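Local coordinates for ABC transporter substrate binding protein (Ribose) (Agrobacterium vitis S4, PDB 4WT7), which binds the sugar alcohol D-allitol between its two lobes and probably serves as the carbohydrate-capturing component of an ABC transporter, at residues A[36-41]-A[79-84]; A[44-49]-A[249-254]; A[272-277]-A[300-305]. All blocks are in the same frame, centred on the assembly; numbering follows the deposited sequence.

Contact 1 of 3, residues A[36-41]-A[79-84]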
ATOM      1  N   GLY A  36      18.928   2.052  10.524  1.00  9.73           N
ATOM      2  CA  GLY A  36      18.056   0.917  10.773  1.00  9.54           C
ATOM      3  C   GLY A  36      16.952   0.924   9.726  1.00  8.87           C
ATOM      4  O   GLY A  36      16.291   1.941   9.542  1.00  8.73           O
ATOM      5  N   ILE A  37      16.743  -0.197   9.036  1.00  9.24           N
ATOM      6  CA  ILE A  37      15.652  -0.264   8.062  1.00  8.75           C
ATOM      7  C   ILE A  37      14.749  -1.423   8.391  1.00  8.84           C
ATOM      8  O   ILE A  37      15.148  -2.562   8.231  1.00  9.60           O
ATOM      9  CB  ILE A  37      16.200  -0.467   6.631  1.00  8.59           C
ATOM     10  CG1 ILE A  37      17.068   0.718   6.219  1.00 10.72           C
ATOM     11  CG2 ILE A  37      15.056  -0.640   5.597  1.00  8.25           C
ATOM     12  CD1 ILE A  37      17.856   0.423   5.010  1.00 11.86           C
ATOM     13  N   SER A  38      13.538  -1.131   8.844  1.00  8.20           N
ATOM     14  CA  SER A  38      12.595  -2.146   9.341  1.00  8.53           C
ATOM     15  C   SER A  38      11.322  -2.167   8.510  1.00  8.22           C
ATOM     16  O   SER A  38      10.670  -1.140   8.364  1.00  8.04           O
ATOM     17  CB  SER A  38      12.215  -1.857  10.804  1.00  9.14           C
ATOM     18  OG  SER A  38      11.184  -2.722  11.293  1.00  9.65           O
ATOM     19  N   THR A  39      10.964  -3.342   7.966  1.00  8.36           N
ATOM     20  CA  THR A  39       9.733  -3.480   7.185  1.00  8.23           C
ATOM     21  C   THR A  39       8.815  -4.515   7.835  1.00  8.90           C
ATOM     22  O   THR A  39       9.298  -5.487   8.403  1.00  9.48           O
ATOM     23  CB  THR A  39      10.027  -3.880   5.725  1.00  8.02           C
ATOM     24  OG1 THR A  39       8.813  -3.904   4.979  1.00  8.00           O
ATOM     25  CG2 THR A  39      10.674  -5.223   5.610  1.00  8.54           C
ATOM     26  N   ALA A  40       7.496  -4.302   7.764  1.00  9.01           N
ATOM     27  CA  ALA A  40       6.555  -5.306   8.244  1.00  9.82           C
ATOM     28  C   ALA A  40       6.728  -6.629   7.449  1.00 10.14           C
ATOM     29  O   ALA A  40       6.588  -7.710   8.006  1.00 11.04           O
ATOM     30  CB  ALA A  40       5.136  -4.810   8.131  1.00  9.97           C
ATOM     31  N   GLY A  41       7.014  -6.538   6.148  1.00  9.65           N
ATOM     32  CA  GLY A  41       7.275  -7.737   5.341  1.00 10.16           C
ATOM     33  C   GLY A  41       7.890  -7.397   4.000  1.00 10.75           C
ATOM     34  O   GLY A  41       8.137  -6.224   3.719  1.00  8.97           O
ATOM     35  N   ALA A  79       9.915  -7.115  17.941  1.00  9.92           N
ATOM     36  CA  ALA A  79      11.166  -7.587  18.494  1.00 10.15           C
ATOM     37  C   ALA A  79      12.336  -7.006  17.730  1.00 12.34           C
ATOM     38  O   ALA A  79      13.371  -6.715  18.322  1.00 12.05           O
ATOM     39  CB  ALA A  79      11.226  -9.100  18.504  1.00 10.41           C
ATOM     40  N   GLN A  80      12.196  -6.856  16.416  1.00 10.24           N
ATOM     41  CA  GLN A  80      13.279  -6.270  15.621  1.00 10.00           C
ATOM     42  C   GLN A  80      13.424  -4.759  15.833  1.00  9.82           C
ATOM     43  O   GLN A  80      14.540  -4.217  15.784  1.00  9.88           O
ATOM     44  CB  GLN A  80      13.132  -6.637  14.141  1.00  9.96           C
ATOM     45  CG  GLN A  80      11.980  -5.912  13.374  1.00  9.70           C
ATOM     46  CD  GLN A  80      11.748  -6.513  12.002  1.00  9.71           C
ATOM     47  OE1 GLN A  80      11.958  -7.690  11.823  1.00  9.91           O
ATOM     48  NE2 GLN A  80      11.310  -5.705  11.035  1.00  9.52           N
ATOM     49  N   LEU A  81      12.329  -4.052  16.061  1.00  9.61           N
ATOM     50  CA  LEU A  81      12.460  -2.633  16.428  1.00  9.47           C
ATOM     51  C   LEU A  81      13.166  -2.452  17.760  1.00  9.61           C
ATOM     52  O   LEU A  81      13.947  -1.506  17.936  1.00  9.61           O
ATOM     53  CB  LEU A  81      11.114  -1.937  16.443  1.00  9.25           C
ATOM     54  CG  LEU A  81      10.524  -1.752  15.048  1.00  9.11           C
ATOM     55  CD1 LEU A  81       9.030  -1.549  15.134  1.00  8.97           C
ATOM     56  CD2 LEU A  81      11.205  -0.574  14.373  1.00  9.02           C
ATOM     57  N   GLN A  82      12.897  -3.335  18.714  1.00 12.30           N
ATOM     58  CA  GLN A  82      13.557  -3.241  20.005  1.00 12.20           C
ATOM     59  C   GLN A  82      15.042  -3.411  19.837  1.00 12.34           C
ATOM     60  O   GLN A  82      15.829  -2.669  20.400  1.00 11.95           O
ATOM     61  CB  GLN A  82      13.012  -4.289  20.965  1.00 13.60           C
ATOM     62  CG  GLN A  82      11.708  -3.836  21.516  1.00 17.04           C
ATOM     63  CD  GLN A  82      10.896  -4.944  22.173  1.00 20.33           C
ATOM     64  OE1 GLN A  82      11.145  -6.143  21.986  1.00 19.83           O
ATOM     65  NE2 GLN A  82       9.901  -4.532  22.934  1.00 16.77           N
ATOM     66  N   THR A  83      15.420  -4.361  19.003  1.00 10.21           N
ATOM     67  CA  THR A  83      16.817  -4.599  18.776  1.00 10.43           C
ATOM     68  C   THR A  83      17.446  -3.397  18.050  1.00 10.49           C
ATOM     69  O   THR A  83      18.546  -3.005  18.394  1.00 10.48           O
ATOM     70  CB  THR A  83      17.068  -5.865  17.937  1.00 10.59           C
ATOM     71  OG1 THR A  83      16.673  -7.033  18.684  1.00 10.75           O
ATOM     72  CG2 THR A  83      18.525  -5.944  17.534  1.00 10.80           C
ATOM     73  N   LEU A  84      16.779  -2.849  17.034  1.00 10.09           N
ATOM     74  CA  LEU A  84      17.311  -1.651  16.372  1.00 10.00           C
ATOM     75  C   LEU A  84      17.500  -0.517  17.389  1.00  9.98           C
ATOM     76  O   LEU A  84      18.489   0.222  17.343  1.00 10.07           O
ATOM     77  CB  LEU A  84      16.397  -1.187  15.260  1.00  9.75           C
ATOM     78  CG  LEU A  84      16.406  -2.008  13.973  1.00  9.77           C
ATOM     79  CD1 LEU A  84      15.401  -1.381  12.970  1.00  9.52           C
ATOM     80  CD2 LEU A  84      17.815  -2.109  13.382  1.00  9.96           C
TER
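The side-chain carboxamide of Q80 meets S38 within its own plane rather than over a face: S38 OG lies only 8° out of the amide plane. Q80 NE2 donates to S38 OG at 3.0 Å, in a nearly straight bond of 166°, and makes a weak second bond to T39 O at 3.3 Å. Glutamine suits this place because its chain leaves the helix and runs out extended beyond CG, delivering an uncharged donor to the end of the strand. The S38 hydroxyl, small enough for a buried strand, is also hydrogen-bonded to Q94 OE1, so it has a partner on the next strand as well. Toward G36 the contact turns apolar. L81 CD2 packs at 3.9 Å from S38 CB, and L84 CD1 touches S38 CB at 3.9 Å. G36, with no side chain to stand between strand and helix, lets L84 CD2 lie 4.0 Å from its CA. The short axes run almost exactly antiparallel, 9.4 Å apart. Strand 34-39 lies between strands 64-69 and 91-95, and helix 74-87, which joins those two in a right-handed beta-alpha-beta crossover, passes over it; helix 99-111 packs against L81.

Contact 2 of 3, residues A[44-49]-A[249-254]. With X9X (D-allitol), chain C.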
ATOM      1  N   HIS A  44       5.292  -9.198  -1.183  1.00 14.36           N
ATOM      2  CA  HIS A  44       4.782  -8.838  -2.503  1.00 12.12           C
ATOM      3  C   HIS A  44       5.402  -7.555  -3.011  1.00 11.58           C
ATOM      4  O   HIS A  44       6.205  -6.936  -2.326  1.00 10.99           O
ATOM      5  CB  HIS A  44       3.266  -8.690  -2.479  1.00 14.44           C
ATOM      6  CG  HIS A  44       2.780  -7.589  -1.598  1.00 11.81           C
ATOM      7  ND1 HIS A  44       2.648  -7.741  -0.231  1.00 11.25           N
ATOM      8  CD2 HIS A  44       2.354  -6.335  -1.870  1.00 10.81           C
ATOM      9  CE1 HIS A  44       2.185  -6.619   0.295  1.00 10.57           C
ATOM     10  NE2 HIS A  44       1.987  -5.756  -0.683  1.00 10.38           N
ATOM     11  N   PHE A  45       4.969  -7.148  -4.197  1.00 11.87           N
ATOM     12  CA  PHE A  45       5.673  -6.156  -5.020  1.00  9.93           C
ATOM     13  C   PHE A  45       5.986  -4.859  -4.304  1.00  9.64           C
ATOM     14  O   PHE A  45       7.140  -4.440  -4.256  1.00  9.65           O
ATOM     15  CB  PHE A  45       4.835  -5.850  -6.259  1.00 10.47           C
ATOM     16  CG  PHE A  45       5.369  -4.744  -7.093  1.00  9.96           C
ATOM     17  CD1 PHE A  45       6.483  -4.943  -7.908  1.00 11.56           C
ATOM     18  CD2 PHE A  45       4.746  -3.509  -7.093  1.00  9.32           C
ATOM     19  CE1 PHE A  45       6.954  -3.902  -8.711  1.00 11.66           C
ATOM     20  CE2 PHE A  45       5.211  -2.477  -7.887  1.00 12.72           C
ATOM     21  CZ  PHE A  45       6.319  -2.666  -8.685  1.00  9.63           C
ATOM     22  N   PHE A  46       4.971  -4.215  -3.751  1.00  9.46           N
ATOM     23  CA  PHE A  46       5.175  -2.898  -3.178  1.00  9.29           C
ATOM     24  C   PHE A  46       6.231  -2.978  -2.061  1.00  9.80           C
ATOM     25  O   PHE A  46       7.213  -2.192  -2.031  1.00  9.88           O
ATOM     26  CB  PHE A  46       3.861  -2.337  -2.652  1.00 10.00           C
ATOM     27  CG  PHE A  46       3.990  -0.983  -2.035  1.00 11.22           C
ATOM     28  CD1 PHE A  46       4.357  -0.846  -0.713  1.00  9.45           C
ATOM     29  CD2 PHE A  46       3.735   0.154  -2.776  1.00 10.42           C
ATOM     30  CE1 PHE A  46       4.472   0.396  -0.141  1.00  8.87           C
ATOM     31  CE2 PHE A  46       3.849   1.409  -2.211  1.00  9.26           C
ATOM     32  CZ  PHE A  46       4.226   1.531  -0.893  1.00 10.69           C
ATOM     33  N   ASP A  47       6.056  -3.945  -1.167  1.00  8.93           N
ATOM     34  CA  ASP A  47       6.876  -4.016   0.024  1.00  8.94           C
ATOM     35  C   ASP A  47       8.325  -4.346  -0.293  1.00 10.62           C
ATOM     36  O   ASP A  47       9.230  -3.733   0.255  1.00  9.41           O
ATOM     37  CB  ASP A  47       6.329  -5.062   1.000  1.00  9.04           C
ATOM     38  CG  ASP A  47       4.910  -4.794   1.425  1.00  8.97           C
ATOM     39  OD1 ASP A  47       4.242  -3.872   0.897  1.00 10.68           O
ATOM     40  OD2 ASP A  47       4.441  -5.542   2.309  1.00 11.57           O
ATOM     41  N   LEU A  48       8.532  -5.351  -1.145  1.00  9.62           N
ATOM     42  CA  LEU A  48       9.865  -5.743  -1.574  1.00  9.32           C
ATOM     43  C   LEU A  48      10.596  -4.571  -2.243  1.00  9.23           C
ATOM     44  O   LEU A  48      11.729  -4.277  -1.921  1.00  9.26           O
ATOM     45  CB  LEU A  48       9.788  -6.933  -2.558  1.00  9.50           C
ATOM     46  CG  LEU A  48      11.151  -7.474  -2.971  1.00  9.67           C
ATOM     47  CD1 LEU A  48      11.990  -7.784  -1.769  1.00 11.23           C
ATOM     48  CD2 LEU A  48      11.020  -8.715  -3.863  1.00 11.90           C
ATOM     49  N   GLN A  49       9.922  -3.899  -3.162  1.00 10.61           N
ATOM     50  CA  GLN A  49      10.507  -2.747  -3.872  1.00 10.52           C
ATOM     51  C   GLN A  49      10.979  -1.587  -2.959  1.00 10.41           C
ATOM     52  O   GLN A  49      12.083  -1.061  -3.087  1.00 10.44           O
ATOM     53  CB  GLN A  49       9.470  -2.208  -4.830  1.00 11.70           C
ATOM     54  CG  GLN A  49       9.160  -3.133  -5.984  1.00 14.07           C
ATOM     55  CD  GLN A  49      10.244  -3.070  -7.035  1.00 15.95           C
ATOM     56  OE1 GLN A  49      10.543  -1.996  -7.596  1.00 15.98           O
ATOM     57  NE2 GLN A  49      10.887  -4.197  -7.256  1.00 15.96           N
ATOM     58  N   GLY A 249      -8.177  -1.625  -7.546  1.00 11.89           N
ATOM     59  CA  GLY A 249      -7.130  -1.669  -6.543  1.00 11.52           C
ATOM     60  C   GLY A 249      -5.997  -0.656  -6.696  1.00 11.02           C
ATOM     61  O   GLY A 249      -6.040   0.271  -7.522  1.00 10.92           O
ATOM     62  N   VAL A 250      -4.966  -0.861  -5.881  1.00 10.77           N
ATOM     63  CA  VAL A 250      -3.859   0.060  -5.803  1.00 10.34           C
ATOM     64  C   VAL A 250      -2.536  -0.686  -5.693  1.00 10.32           C
ATOM     65  O   VAL A 250      -2.491  -1.794  -5.146  1.00 10.57           O
ATOM     66  CB  VAL A 250      -4.037   0.949  -4.531  1.00 10.05           C
ATOM     67  CG1 VAL A 250      -2.922   1.947  -4.403  1.00  9.66           C
ATOM     68  CG2 VAL A 250      -5.384   1.620  -4.543  1.00 10.18           C
ATOM     69  N   ASP A 251      -1.486  -0.045  -6.223  1.00 10.10           N
ATOM     70  CA  ASP A 251      -0.063  -0.423  -6.145  1.00 10.06           C
ATOM     71  C   ASP A 251       0.577  -0.470  -7.553  1.00 10.24           C
ATOM     72  O   ASP A 251       1.745  -0.107  -7.723  1.00 10.13           O
ATOM     73  CB  ASP A 251       0.181  -1.763  -5.439  1.00 10.35           C
ATOM     74  CG  ASP A 251       0.061  -1.670  -3.936  1.00 10.19           C
ATOM     75  OD1 ASP A 251      -0.300  -0.586  -3.449  1.00  9.87           O
ATOM     76  OD2 ASP A 251       0.287  -2.714  -3.260  1.00 10.48           O
ATOM     77  N   GLY A 252      -0.201  -0.914  -8.549  1.00 10.57           N
ATOM     78  CA  GLY A 252       0.353  -1.207  -9.861  1.00 11.06           C
ATOM     79  C   GLY A 252       1.432  -2.283  -9.843  1.00 11.17           C
ATOM     80  O   GLY A 252       2.507  -2.116 -10.422  1.00 11.25           O
ATOM     81  N   SER A 253       1.174  -3.387  -9.162  1.00 11.40           N
ATOM     82  CA  SER A 253       2.050  -4.543  -9.306  1.00 11.85           C
ATOM     83  C   SER A 253       1.968  -4.959 -10.778  1.00 12.33           C
ATOM     84  O   SER A 253       0.920  -4.862 -11.378  1.00 12.43           O
ATOM     85  CB  SER A 253       1.620  -5.692  -8.374  1.00 12.14           C
ATOM     86  OG  SER A 253       1.331  -5.206  -7.079  1.00 11.74           O
ATOM     87  N   PRO A 254       3.087  -5.397 -11.361  1.00 12.67           N
ATOM     88  CA  PRO A 254       3.104  -5.716 -12.800  1.00 13.18           C
ATOM     89  C   PRO A 254       2.086  -6.774 -13.186  1.00 13.71           C
ATOM     90  O   PRO A 254       1.417  -6.652 -14.213  1.00 13.94           O
ATOM     91  CB  PRO A 254       4.512  -6.267 -13.033  1.00 13.58           C
ATOM     92  CG  PRO A 254       5.340  -5.692 -11.938  1.00 13.11           C
ATOM     93  CD  PRO A 254       4.427  -5.485 -10.751  1.00 13.05           C
TER
HETATM   94  OAA X9X C 401      -0.663  -3.012   4.116  1.00 12.22           O
HETATM   95  CAG X9X C 401      -0.930  -3.680   2.935  1.00  5.73           C
HETATM   96  CAI X9X C 401      -0.617  -2.998   1.644  1.00  5.41           C
HETATM   97  OAC X9X C 401      -1.506  -1.940   1.377  1.00  9.79           O
HETATM   98  CAK X9X C 401       0.833  -2.616   1.569  1.00  1.73           C
HETATM   99  OAE X9X C 401       1.532  -3.768   1.842  1.00 10.31           O
HETATM  100  CAL X9X C 401       1.236  -2.196   0.154  1.00 12.27           C
HETATM  101  OAF X9X C 401       0.941  -3.186  -0.770  1.00  9.48           O
HETATM  102  CAJ X9X C 401       0.760  -0.839  -0.323  1.00  8.59           C
HETATM  103  OAD X9X C 401      -0.540  -0.834  -0.802  1.00 10.55           O
HETATM  104  CAH X9X C 401       0.960   0.307   0.647  1.00  7.04           C
HETATM  105  OAB X9X C 401       1.149   1.574   0.056  1.00 10.03           O
HETATM  106  O   HOH W   1       2.037  -4.526  -4.522  1.00 13.41           O
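F45 and P254 meet because the F45 ring is carried out from the first turn of its helix with CG trans to the backbone N (chi1 173°), where P254 CD sits over one ring face. This is a CH-pi contact, CD lying 3.6 Å from the ring centroid; the aliphatic part of Q49 covers the opposite face. H44 takes the less common first torsion of 63°, between backbone N and carbonyl carbon, which turns its ring edge to the ligand. H44 NE2 then donates to allitol OAF at 2.8 Å, nearly straight at 167°. The same hydroxyl donates to D251 OD2 at 2.6 Å, so it is gripped as acceptor and donor at once. The other carboxylate oxygen, D251 OD1, accepts from OAD at 2.7 Å, and D47 OD1 accepts from the OAE hydroxyl at 2.9 Å. Aspartates fit here as short acceptors for hydroxyl protons, and R72 holds the D47 carboxylate by a salt bridge. F46 lays a ring face against OAB and the ligand carbons. A water bonds the two segments: it accepts from F46 N at 3.0 Å and donates to D251 OD2 and to S253 OG, whose hydroxyl also bonds D227. The start of helix 45-60 in one lobe thus meets the loop between strand 246-249 and helix 254-260 in the other, across the allitol-binding cleft. P275 of helix 275-290 packs on F45 and F46, and W226, just before helix 227-240, meets the H44 ring.

Contact 3 of 3, residues A[272-277]-A[300-305]. With X9X (D-allitol), chain C.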
ATOM      1  N   ALA A 272      -1.364   2.954  -9.778  1.00 10.09           N
ATOM      2  CA  ALA A 272       0.024   2.576  -9.621  1.00 10.41           C
ATOM      3  C   ALA A 272       0.702   3.522  -8.645  1.00 11.29           C
ATOM      4  O   ALA A 272       0.542   4.764  -8.722  1.00  9.67           O
ATOM      5  CB  ALA A 272       0.733   2.578 -10.933  1.00 10.34           C
ATOM      6  N   GLN A 273       1.446   2.911  -7.744  1.00 11.80           N
ATOM      7  CA  GLN A 273       2.374   3.617  -6.877  1.00  9.21           C
ATOM      8  C   GLN A 273       3.793   3.439  -7.351  1.00 11.03           C
ATOM      9  O   GLN A 273       4.057   2.696  -8.315  1.00 10.63           O
ATOM     10  CB  GLN A 273       2.266   3.053  -5.473  1.00  9.11           C
ATOM     11  CG  GLN A 273       0.942   3.318  -4.840  1.00  9.05           C
ATOM     12  CD  GLN A 273       0.993   3.192  -3.307  1.00 10.92           C
ATOM     13  OE1 GLN A 273       1.335   4.143  -2.617  1.00 10.90           O
ATOM     14  NE2 GLN A 273       0.690   2.009  -2.796  1.00  9.28           N
ATOM     15  N   GLN A 274       4.709   4.108  -6.650  1.00  9.55           N
ATOM     16  CA  GLN A 274       6.133   4.118  -6.984  1.00  9.25           C
ATOM     17  C   GLN A 274       6.949   3.744  -5.737  1.00  9.17           C
ATOM     18  O   GLN A 274       7.568   4.607  -5.094  1.00  9.00           O
ATOM     19  CB  GLN A 274       6.527   5.493  -7.480  1.00  9.19           C
ATOM     20  CG  GLN A 274       5.714   5.951  -8.677  1.00  9.33           C
ATOM     21  CD  GLN A 274       6.331   7.167  -9.391  1.00 12.37           C
ATOM     22  OE1 GLN A 274       7.314   7.026 -10.130  1.00  9.73           O
ATOM     23  NE2 GLN A 274       5.730   8.352  -9.213  1.00  9.32           N
ATOM     24  N   PRO A 275       6.923   2.463  -5.377  1.00  9.36           N
ATOM     25  CA  PRO A 275       7.570   2.018  -4.141  1.00  9.87           C
ATOM     26  C   PRO A 275       9.094   2.190  -4.161  1.00  9.52           C
ATOM     27  O   PRO A 275       9.690   2.584  -3.156  1.00  9.42           O
ATOM     28  CB  PRO A 275       7.146   0.550  -4.034  1.00 10.98           C
ATOM     29  CG  PRO A 275       6.658   0.172  -5.459  1.00 10.73           C
ATOM     30  CD  PRO A 275       6.030   1.426  -5.936  1.00  9.59           C
ATOM     31  N   ALA A 276       9.746   1.925  -5.273  1.00  9.85           N
ATOM     32  CA  ALA A 276      11.183   2.163  -5.266  1.00 11.02           C
ATOM     33  C   ALA A 276      11.460   3.668  -5.012  1.00  9.94           C
ATOM     34  O   ALA A 276      12.324   4.018  -4.199  1.00  9.72           O
ATOM     35  CB  ALA A 276      11.826   1.653  -6.529  1.00 10.48           C
ATOM     36  N   GLU A 277      10.692   4.545  -5.656  1.00 14.92           N
ATOM     37  CA  GLU A 277      10.846   5.981  -5.396  1.00 11.94           C
ATOM     38  C   GLU A 277      10.563   6.336  -3.939  1.00 11.77           C
ATOM     39  O   GLU A 277      11.285   7.112  -3.342  1.00 12.76           O
ATOM     40  CB  GLU A 277       9.966   6.842  -6.301  1.00 11.02           C
ATOM     41  CG  GLU A 277      10.428   6.903  -7.737  1.00 15.79           C
ATOM     42  CD  GLU A 277      11.812   7.523  -7.886  1.00 15.12           C
ATOM     43  OE1 GLU A 277      12.168   8.392  -7.054  1.00 13.69           O
ATOM     44  OE2 GLU A 277      12.545   7.101  -8.821  1.00 16.26           O
ATOM     45  N   TYR A 300       4.998  13.451  -0.392  1.00 11.67           N
ATOM     46  CA  TYR A 300       4.142  12.673  -1.282  1.00 12.00           C
ATOM     47  C   TYR A 300       4.803  12.369  -2.582  1.00 11.97           C
ATOM     48  O   TYR A 300       5.391  13.234  -3.211  1.00 12.44           O
ATOM     49  CB  TYR A 300       2.809  13.395  -1.524  1.00 11.83           C
ATOM     50  CG  TYR A 300       2.076  13.669  -0.216  1.00 11.63           C
ATOM     51  CD1 TYR A 300       1.567  12.631   0.538  1.00 11.29           C
ATOM     52  CD2 TYR A 300       1.914  14.964   0.264  1.00 11.92           C
ATOM     53  CE1 TYR A 300       0.916  12.869   1.735  1.00 11.25           C
ATOM     54  CE2 TYR A 300       1.267  15.214   1.450  1.00 11.85           C
ATOM     55  CZ  TYR A 300       0.767  14.169   2.183  1.00 11.52           C
ATOM     56  OH  TYR A 300       0.122  14.386   3.374  1.00 11.58           O
ATOM     57  N   VAL A 301       4.720  11.114  -2.973  1.00 11.84           N
ATOM     58  CA  VAL A 301       5.244  10.681  -4.251  1.00 12.22           C
ATOM     59  C   VAL A 301       4.063  10.416  -5.168  1.00 12.30           C
ATOM     60  O   VAL A 301       3.112   9.734  -4.762  1.00 11.97           O
ATOM     61  CB  VAL A 301       6.033   9.395  -4.129  1.00 12.17           C
ATOM     62  CG1 VAL A 301       6.357   8.863  -5.549  1.00 12.65           C
ATOM     63  CG2 VAL A 301       7.290   9.635  -3.330  1.00 12.25           C
ATOM     64  N   PRO A 302       4.116  10.946  -6.402  1.00 12.85           N
ATOM     65  CA  PRO A 302       2.937  10.856  -7.247  1.00 13.02           C
ATOM     66  C   PRO A 302       2.540   9.400  -7.515  1.00 12.79           C
ATOM     67  O   PRO A 302       3.385   8.505  -7.499  1.00 12.74           O
ATOM     68  CB  PRO A 302       3.372  11.574  -8.530  1.00 13.79           C
ATOM     69  CG  PRO A 302       4.403  12.592  -8.042  1.00 14.00           C
ATOM     70  CD  PRO A 302       5.145  11.837  -6.964  1.00 13.44           C
ATOM     71  N   ALA A 303       1.251   9.199  -7.760  1.00 12.77           N
ATOM     72  CA  ALA A 303       0.680   7.891  -8.124  1.00 12.67           C
ATOM     73  C   ALA A 303      -0.063   8.049  -9.423  1.00 13.17           C
ATOM     74  O   ALA A 303      -0.490   9.135  -9.736  1.00 13.52           O
ATOM     75  CB  ALA A 303      -0.280   7.420  -7.071  1.00 12.27           C
ATOM     76  N   LEU A 304      -0.268   6.965 -10.159  1.00 13.29           N
ATOM     77  CA  LEU A 304      -0.867   7.067 -11.494  1.00 13.86           C
ATOM     78  C   LEU A 304      -2.035   6.102 -11.702  1.00 13.83           C
ATOM     79  O   LEU A 304      -1.837   4.893 -11.728  1.00 13.69           O
ATOM     80  CB  LEU A 304       0.201   6.762 -12.566  1.00 14.32           C
ATOM     81  CG  LEU A 304       1.544   7.459 -12.430  1.00 15.00           C
ATOM     82  CD1 LEU A 304       2.700   6.644 -13.080  1.00 15.23           C
ATOM     83  CD2 LEU A 304       1.380   8.816 -13.115  1.00 15.87           C
ATOM     84  N   LEU A 305      -3.246   6.624 -11.871  1.00 14.08           N
ATOM     85  CA  LEU A 305      -4.389   5.757 -12.084  1.00 14.17           C
ATOM     86  C   LEU A 305      -4.288   5.095 -13.468  1.00 14.63           C
ATOM     87  O   LEU A 305      -4.301   5.768 -14.497  1.00 15.21           O
ATOM     88  CB  LEU A 305      -5.709   6.518 -11.977  1.00 14.50           C
ATOM     89  CG  LEU A 305      -6.868   5.523 -11.970  1.00 14.60           C
ATOM     90  CD1 LEU A 305      -8.032   5.995 -11.100  1.00 15.03           C
ATOM     91  CD2 LEU A 305      -7.343   5.276 -13.380  1.00 15.22           C
TER
HETATM   92  OAA X9X C 401      -0.663  -3.012   4.116  1.00 12.22           O
HETATM   93  CAG X9X C 401      -0.930  -3.680   2.935  1.00  5.73           C
HETATM   94  CAI X9X C 401      -0.617  -2.998   1.644  1.00  5.41           C
HETATM   95  OAC X9X C 401      -1.506  -1.940   1.377  1.00  9.79           O
HETATM   96  CAK X9X C 401       0.833  -2.616   1.569  1.00  1.73           C
HETATM   97  OAE X9X C 401       1.532  -3.768   1.842  1.00 10.31           O
HETATM   98  CAL X9X C 401       1.236  -2.196   0.154  1.00 12.27           C
HETATM   99  OAF X9X C 401       0.941  -3.186  -0.770  1.00  9.48           O
HETATM  100  CAJ X9X C 401       0.760  -0.839  -0.323  1.00  8.59           C
HETATM  101  OAD X9X C 401      -0.540  -0.834  -0.802  1.00 10.55           O
HETATM  102  CAH X9X C 401       0.960   0.307   0.647  1.00  7.04           C
HETATM  103  OAB X9X C 401       1.149   1.574   0.056  1.00 10.03           O
HETATM  104  O   HOH W   2       3.567   6.524  -5.457  1.00  5.07           O
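A272 and L304 form an antiparallel hydrogen-bonded pair: A272 N donates to L304 O and L304 N to A272 O, each at 2.8 Å. Q274 adds a side-chain bond, NE2 to P302 O at 2.9 Å and practically straight (177°). That oxygen lies in the amide plane of Q274, but the N-H comes to it 44° out of the carbonyl plane. P302 O takes a second donor, a water that also accepts from Q274 N at 2.9 Å, so P302 O binds the Q274 side chain directly and its backbone N through the water. Q273 turns away from this strand: its NE2 donates to allitol OAB at 2.9 Å, and S132 bonds its OE1. Outward, V301 CG1 lies 3.9 Å from Q274 CB and 4.2 Å from E277 CB; the valine methyl lies against the aliphatic stems of both polar residues, and the E277 carboxylate is held by R280. The small A272 side chain and that of L304 share a face covered by V314 and L318 of helix 311-318. Both segments pass between the two lobes: strand 267-272 leads into helix 275-290, and strand 298-300 leads into strand 304-307. This is consistent with two of the three crossings that make the hinge of type I periplasmic binding proteins.

In the fold
Contact 1 is core of a single lobe, a buried strand-helix layer with leucines and a glutamine amide, not touching the ligand. Contacts 2 and 3 are partly buried, lie between the lobes and both touch allitol; their centres are about 10 Å apart, against 21 and 24 Å from contact 1. They join where D251 and F46 meet Q273. Contact 2 is held across the cleft by water, ligand and a CH-pi contact, consistent with lobes that open and close, as in this family, whereas contact 3 adds direct backbone pairing to a glutamine bond and a water. Contacts 1 and 2 draw on successive elements, strand 34-39 and helix 45-60.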